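Local coordinates for insecticidal crystal protein Cry7Cal (Bacillus thuringiensis, PDB 5ZI1) that is an insecticidal three-domain delta-endotoxin that probably binds receptors of the insect gut and inserts its helical N-terminal domain into the membrane, at residues V211-N214 with Y215-R219; G197-K200 with L201-S205; M167-Y170 with E171-F175. All coordinates share one frame; numbering follows the deposited sequence.

Contact 1. Residues V211-N214 with Y215-R219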
# COMPACT_ATOMS: atom_id res chain seq x y z
N VAL A 211 -1.12 21.72 -8.85
CA VAL A 211 -2.26 20.84 -9.01
C VAL A 211 -1.81 19.40 -8.92
O VAL A 211 -2.43 18.58 -8.23
CB VAL A 211 -2.99 21.14 -10.33
CG1 VAL A 211 -3.82 19.94 -10.76
CG2 VAL A 211 -3.88 22.34 -10.17
N TRP A 212 -0.68 19.08 -9.55
CA TRP A 212 -0.11 17.75 -9.41
C TRP A 212 0.23 17.44 -7.96
O TRP A 212 -0.06 16.35 -7.46
CB TRP A 212 1.12 17.59 -10.28
CG TRP A 212 1.50 16.18 -10.31
CD1 TRP A 212 0.95 15.20 -11.09
CD2 TRP A 212 2.48 15.53 -9.49
NE1 TRP A 212 1.55 14.00 -10.83
CE2 TRP A 212 2.48 14.16 -9.85
CE3 TRP A 212 3.35 15.98 -8.50
CZ2 TRP A 212 3.32 13.24 -9.25
CZ3 TRP A 212 4.19 15.06 -7.91
CH2 TRP A 212 4.18 13.71 -8.28
N GLU A 213 0.86 18.38 -7.26
CA GLU A 213 1.26 18.12 -5.88
C GLU A 213 0.06 17.74 -5.02
O GLU A 213 0.11 16.77 -4.26
CB GLU A 213 1.98 19.33 -5.30
CG GLU A 213 2.39 19.16 -3.86
CD GLU A 213 3.51 20.13 -3.46
OE1 GLU A 213 4.64 20.03 -4.00
OE2 GLU A 213 3.26 21.01 -2.62
N ASN A 214 -1.04 18.49 -5.13
CA ASN A 214 -2.23 18.19 -4.35
C ASN A 214 -2.82 16.85 -4.76
O ASN A 214 -3.34 16.10 -3.93
CB ASN A 214 -3.28 19.29 -4.51
CG ASN A 214 -2.84 20.63 -3.92
OD1 ASN A 214 -1.95 20.71 -3.06
ND2 ASN A 214 -3.48 21.71 -4.37
N TYR A 215 -2.76 16.56 -6.06
CA TYR A 215 -3.20 15.27 -6.57
C TYR A 215 -2.35 14.14 -5.99
O TYR A 215 -2.87 13.16 -5.46
CB TYR A 215 -3.12 15.32 -8.09
CG TYR A 215 -3.42 14.02 -8.81
CD1 TYR A 215 -2.42 13.06 -9.00
CD2 TYR A 215 -4.68 13.78 -9.35
CE1 TYR A 215 -2.67 11.92 -9.69
CE2 TYR A 215 -4.95 12.61 -10.05
CZ TYR A 215 -3.95 11.69 -10.21
OH TYR A 215 -4.21 10.53 -10.90
N ASN A 216 -1.03 14.31 -6.01
CA ASN A 216 -0.18 13.25 -5.48
C ASN A 216 -0.32 13.13 -3.97
O ASN A 216 -0.23 12.01 -3.43
CB ASN A 216 1.27 13.51 -5.85
CG ASN A 216 2.17 12.39 -5.40
OD1 ASN A 216 2.08 11.25 -5.92
ND2 ASN A 216 3.03 12.68 -4.40
N ARG A 217 -0.56 14.24 -3.28
CA ARG A 217 -0.72 14.15 -1.83
C ARG A 217 -1.96 13.35 -1.46
O ARG A 217 -1.96 12.63 -0.46
CB ARG A 217 -0.79 15.55 -1.22
CG ARG A 217 -0.93 15.50 0.29
CD ARG A 217 -0.92 16.88 0.94
NE ARG A 217 0.34 17.59 0.72
CZ ARG A 217 0.47 18.62 -0.11
NH1 ARG A 217 1.66 19.21 -0.26
NH2 ARG A 217 -0.59 19.05 -0.79
N PHE A 218 -3.04 13.51 -2.23
CA PHE A 218 -4.24 12.72 -2.00
C PHE A 218 -3.95 11.25 -2.23
O PHE A 218 -4.26 10.40 -1.39
CB PHE A 218 -5.34 13.22 -2.91
CG PHE A 218 -6.60 12.44 -2.83
CD1 PHE A 218 -7.57 12.75 -1.89
CD2 PHE A 218 -6.86 11.43 -3.74
CE1 PHE A 218 -8.76 12.04 -1.85
CE2 PHE A 218 -8.03 10.72 -3.70
CZ PHE A 218 -8.98 11.02 -2.76
N ARG A 219 -3.30 10.93 -3.35
CA ARG A 219 -2.92 9.55 -3.62
C ARG A 219 -2.08 8.98 -2.49
O ARG A 219 -2.34 7.87 -2.00
CB ARG A 219 -2.17 9.46 -4.95
CG ARG A 219 -1.36 8.19 -5.14
CD ARG A 219 -0.93 8.03 -6.60
NE ARG A 219 -0.18 9.19 -7.06
CZ ARG A 219 -0.00 9.51 -8.35
NH1 ARG A 219 -0.54 8.75 -9.32
NH2 ARG A 219 0.70 10.61 -8.67
O HOH W 1 2.68 15.62 -3.56
O HOH W 2 0.62 21.54 -2.31

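Contact 2. Residues G197-K200 with L201-S205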
# COMPACT_ATOMS: atom_id res chain seq x y z
N GLY A 197 -12.08 11.35 -6.23
CA GLY A 197 -11.23 12.38 -5.64
C GLY A 197 -9.99 12.64 -6.47
O GLY A 197 -9.60 13.79 -6.70
N LEU A 198 -9.36 11.57 -6.96
CA LEU A 198 -8.26 11.74 -7.89
C LEU A 198 -8.72 12.53 -9.11
O LEU A 198 -8.08 13.52 -9.50
CB LEU A 198 -7.69 10.39 -8.29
CG LEU A 198 -6.61 9.85 -7.35
CD1 LEU A 198 -5.88 8.71 -8.01
CD2 LEU A 198 -5.65 10.97 -6.96
N ASN A 199 -9.85 12.14 -9.70
CA ASN A 199 -10.32 12.79 -10.92
C ASN A 199 -10.62 14.27 -10.68
O ASN A 199 -10.23 15.14 -11.47
CB ASN A 199 -11.56 12.07 -11.45
CG ASN A 199 -12.06 12.67 -12.75
OD1 ASN A 199 -11.42 12.53 -13.79
ND2 ASN A 199 -13.19 13.36 -12.69
N LYS A 200 -11.29 14.58 -9.57
CA LYS A 200 -11.56 15.96 -9.23
C LYS A 200 -10.27 16.76 -9.05
O LYS A 200 -10.12 17.85 -9.61
CB LYS A 200 -12.43 16.00 -7.98
CG LYS A 200 -12.78 17.39 -7.47
CD LYS A 200 -13.18 17.30 -6.01
CE LYS A 200 -14.11 18.44 -5.62
NZ LYS A 200 -13.54 19.35 -4.63
N LEU A 201 -9.30 16.22 -8.29
CA LEU A 201 -8.03 16.94 -8.11
C LEU A 201 -7.31 17.13 -9.42
O LEU A 201 -6.63 18.15 -9.62
CB LEU A 201 -7.13 16.21 -7.12
CG LEU A 201 -7.75 16.32 -5.74
CD1 LEU A 201 -7.15 15.32 -4.80
CD2 LEU A 201 -7.58 17.73 -5.21
N LYS A 202 -7.45 16.19 -10.34
CA LYS A 202 -6.74 16.31 -11.61
C LYS A 202 -7.29 17.45 -12.44
O LYS A 202 -6.54 18.07 -13.20
CB LYS A 202 -6.82 14.98 -12.36
CG LYS A 202 -6.03 14.92 -13.65
CD LYS A 202 -6.18 13.53 -14.26
CE LYS A 202 -5.95 13.53 -15.76
NZ LYS A 202 -6.35 12.19 -16.32
N ASN A 203 -8.57 17.75 -12.29
CA ASN A 203 -9.23 18.82 -13.03
C ASN A 203 -9.33 20.11 -12.25
O ASN A 203 -10.00 21.04 -12.71
CB ASN A 203 -10.63 18.36 -13.47
CG ASN A 203 -10.57 17.30 -14.53
OD1 ASN A 203 -10.27 17.59 -15.69
ND2 ASN A 203 -10.82 16.04 -14.14
N ALA A 204 -8.69 20.20 -11.08
CA ALA A 204 -8.76 21.41 -10.28
C ALA A 204 -8.07 22.57 -10.98
O ALA A 204 -7.14 22.39 -11.76
CB ALA A 204 -8.11 21.19 -8.91
N SER A 205 -8.55 23.77 -10.69
CA SER A 205 -7.94 24.97 -11.25
C SER A 205 -6.65 25.30 -10.51
O SER A 205 -6.48 24.98 -9.33
CB SER A 205 -8.91 26.14 -11.17
OG SER A 205 -9.35 26.32 -9.83

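Contact 3. Residues M167-Y170 with E171-F175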
# COMPACT_ATOMS: atom_id res chain seq x y z
N MET A 167 -24.72 -20.89 17.91
CA MET A 167 -25.25 -20.56 16.60
C MET A 167 -25.39 -21.82 15.78
O MET A 167 -24.51 -22.69 15.79
CB MET A 167 -24.34 -19.56 15.89
CG MET A 167 -24.59 -18.11 16.27
SD MET A 167 -23.57 -16.94 15.37
CE MET A 167 -23.94 -17.29 13.68
N GLN A 168 -26.51 -21.92 15.06
CA GLN A 168 -26.69 -23.03 14.14
C GLN A 168 -25.98 -22.74 12.83
O GLN A 168 -25.63 -21.59 12.52
CB GLN A 168 -28.18 -23.30 13.92
CG GLN A 168 -28.70 -24.41 14.81
CD GLN A 168 -30.21 -24.48 14.80
OE1 GLN A 168 -30.89 -23.56 15.27
NE2 GLN A 168 -30.77 -25.58 14.26
N GLN A 169 -25.78 -23.79 12.04
CA GLN A 169 -24.94 -23.64 10.86
C GLN A 169 -25.54 -22.64 9.88
O GLN A 169 -24.80 -21.85 9.27
CB GLN A 169 -24.70 -25.00 10.19
CG GLN A 169 -23.72 -24.95 9.00
CD GLN A 169 -22.29 -24.63 9.41
OE1 GLN A 169 -21.65 -25.40 10.13
NE2 GLN A 169 -21.78 -23.49 8.96
N TYR A 170 -26.86 -22.63 9.74
CA TYR A 170 -27.48 -21.73 8.77
C TYR A 170 -27.17 -20.28 9.09
O TYR A 170 -26.98 -19.46 8.19
CB TYR A 170 -29.00 -21.94 8.70
CG TYR A 170 -29.77 -21.39 9.89
CD1 TYR A 170 -30.08 -20.02 9.97
CD2 TYR A 170 -30.19 -22.22 10.91
CE1 TYR A 170 -30.78 -19.51 11.06
CE2 TYR A 170 -30.91 -21.72 11.99
CZ TYR A 170 -31.19 -20.37 12.06
OH TYR A 170 -31.89 -19.88 13.13
N GLU A 171 -27.15 -19.94 10.38
CA GLU A 171 -26.92 -18.57 10.79
C GLU A 171 -25.44 -18.21 10.66
O GLU A 171 -25.11 -17.11 10.20
CB GLU A 171 -27.43 -18.37 12.22
CG GLU A 171 -27.55 -16.92 12.64
CD GLU A 171 -28.14 -16.76 14.03
OE1 GLU A 171 -28.57 -15.62 14.37
OE2 GLU A 171 -28.18 -17.76 14.79
N ILE A 172 -24.54 -19.13 11.02
CA ILE A 172 -23.13 -19.02 10.65
C ILE A 172 -22.98 -18.80 9.16
O ILE A 172 -22.20 -17.96 8.71
CB ILE A 172 -22.36 -20.28 11.11
CG1 ILE A 172 -22.43 -20.41 12.63
CG2 ILE A 172 -20.92 -20.27 10.60
CD1 ILE A 172 -21.87 -21.73 13.11
N ASP A 173 -23.76 -19.56 8.36
CA ASP A 173 -23.66 -19.44 6.90
C ASP A 173 -24.22 -18.12 6.41
O ASP A 173 -23.75 -17.59 5.39
CB ASP A 173 -24.40 -20.59 6.21
CG ASP A 173 -23.66 -21.92 6.31
OD1 ASP A 173 -22.51 -21.96 6.80
OD2 ASP A 173 -24.22 -22.93 5.85
N LEU A 174 -25.24 -17.58 7.08
CA LEU A 174 -25.78 -16.28 6.68
C LEU A 174 -24.74 -15.19 6.87
O LEU A 174 -24.48 -14.38 5.97
CB LEU A 174 -27.04 -15.97 7.48
CG LEU A 174 -27.75 -14.66 7.11
CD1 LEU A 174 -28.43 -14.77 5.74
CD2 LEU A 174 -28.76 -14.28 8.19
N PHE A 175 -24.11 -15.16 8.05
CA PHE A 175 -23.10 -14.15 8.35
C PHE A 175 -21.92 -14.24 7.38
O PHE A 175 -21.43 -13.21 6.89
CB PHE A 175 -22.64 -14.30 9.79
CG PHE A 175 -23.63 -13.76 10.79
CD1 PHE A 175 -24.09 -12.46 10.69
CD2 PHE A 175 -24.10 -14.55 11.81
CE1 PHE A 175 -25.00 -11.96 11.60
CE2 PHE A 175 -25.02 -14.06 12.73
CZ PHE A 175 -25.47 -12.77 12.62

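Contact 1. Residues V211-N214 with Y215-R219
Trp212 and Asn216, one helical turn apart on helix 208-227, meet flat against flat. The indole and the amide of Asn216 are nearly parallel, with planes 5° apart, and Asn216 CB sits over the six-membered ring, 3.8 Å from its centroid, in a CH-pi contact. Asn216 leaves the helix with CG anti to the backbone N (chi1 -176°) and Trp212 CG has the same orientation, which sends the two side chains the same way, side by side. The Tyr215 ring runs near parallel to the indole but is slid so far aside that the two barely overlap.

Arg219 fixes the far end of the Asn216 amide. Arg219 NE and NH2 both donate to Asn216 OD1; the bond from NH2, 3.1 Å from OD1, lies in the carbonyl plane on a lone pair. This holds the amide flat over the indole, while Asn216 ND2 donates to Phe254 O. Arg219 NH1 forms a salt bridge with Glu283, whose carboxylate also accepts from Trp212 NE1.

The helix belongs to the N-terminal helical bundle of a three-domain Cry toxin, and these bonds tie it to the end of strand 252-254 and to helix 279-286; Tyr215 and Phe218 meanwhile pack on helix 169-202.

Charge pairing on another side of the helix is looser. Arg217 NH1 lies 3.4 Å from Glu213 OE2, a salt bridge whose hydrogen bond is weak, and the carboxylate and guanidinium planes stand 85° apart. Arg217 NH2 makes a weak bond to Asn214 OD1, 3.1 Å away at the guanidinium edge. A water bridges Glu213 OE2 and Arg217 NH2. Each charged group has a further partner: Arg217 NH1 a salt bridge to Asp256, Glu213 OE2 a hydrogen bond with the Tyr272 hydroxyl.

Contact 2. Residues G197-K200 with L201-S205
The C-terminal end of helix 169-202, in the N-terminal helical domain of the toxin, shows how a helix finishes when a side chain joins the backbone in satisfying a carbonyl of its last turn. Asn199 O receives two bonds from Asn203, the first residue to leave helical backbone angles. Asn203 ND2 reaches it at 2.9 Å and Asn203 N at 3.2 Å, from opposite faces of the carbonyl plane. The ND2 donor stands 39° out of that plane, so it meets the oxygen from above. With CG anti to its own carbonyl carbon (chi1 -70°), the Asn203 amide folds back along the helix toward Asn199. Asn203 N also makes a weak bond to Lys200 O, 3.1 Å away, as the chain tightens.

Two residues earlier the helical pattern is regular: Leu201 N donates to Gly197 O almost straight, at 170°. Leu201 CG rests 3.3 Å from that same Gly197 O, and its side chain continues onto Phe218 of the next helix. Lys200, though largely exposed, reaches Ile67 O at the end of helix 54-67 with NZ. Doubled acceptance at a last-turn carbonyl, before an extended exit through Ala204 and Ser205, is a form of helix C-terminal capping.

Contact 3. Residues M167-Y170 with E171-F175
Met167 folds beneath the first turn of helix 169-202 and packs its methyl group against Ile172 and Phe175. A bend at chi3 (56°) turns CE inward, where it lies 3.3 Å from Phe175 CD2, at the ring edge and in its plane, and 3.6 Å from Ile172 CG1. The sulfur stands obliquely to the same ring, SD 5.3 Å from its centroid, in a Met-aromatic contact. These three residues are buried: Phe175 meets Phe117 edge-to-face and Ile172 lies on helix 141-165. At their margin is Glu171, whose CG touches Met167 CE at 3.8 Å and whose OE1 hydrogen-bonds with the Tyr114 hydroxyl.

The solvent side is looser and mostly polar. Gln169 swings its amide over Asp173, and NE2 donates to Asp173 OD1 at 2.7 Å, from above the carboxylate plane. The same oxygen forms a salt bridge with Arg239. Tyr170 is exposed, with CG between its backbone N and carbonyl carbon (chi1 74°), which lays the ring over the following residue: Glu171 CB sits over one face, 4.1 Å from the ring centroid.

Gln168, at the N-cap position, accepts at its O from Ile172 N, nearly straight (N-H...O 174°). Met167 just before the cap, packed on Ile172 four residues after it, is the residue pair of a hydrophobic staple, a motif of helix N-termini.

Overall arrangement
Three helix-local contacts in one N-terminal domain illustrate how chemistry varies with position. Contacts 2 and 3 occupy opposite ends of helix 169-202, their centres about 45 Å apart, and contact 1 lies on the following helix, 208-227. Contact 1 is the buried one, and its polar groups also bond strand 252-254 and helix 279-286. The other two are partly buried, each with an apolar side turned to neighbouring helices and a polar side that is exposed, one closing the helix and one opening it. Contacts 1 and 2 touch, Tyr215 and Phe218 packing on Leu198, whereas contact 3 lies about 29 Å from either by nearest atoms.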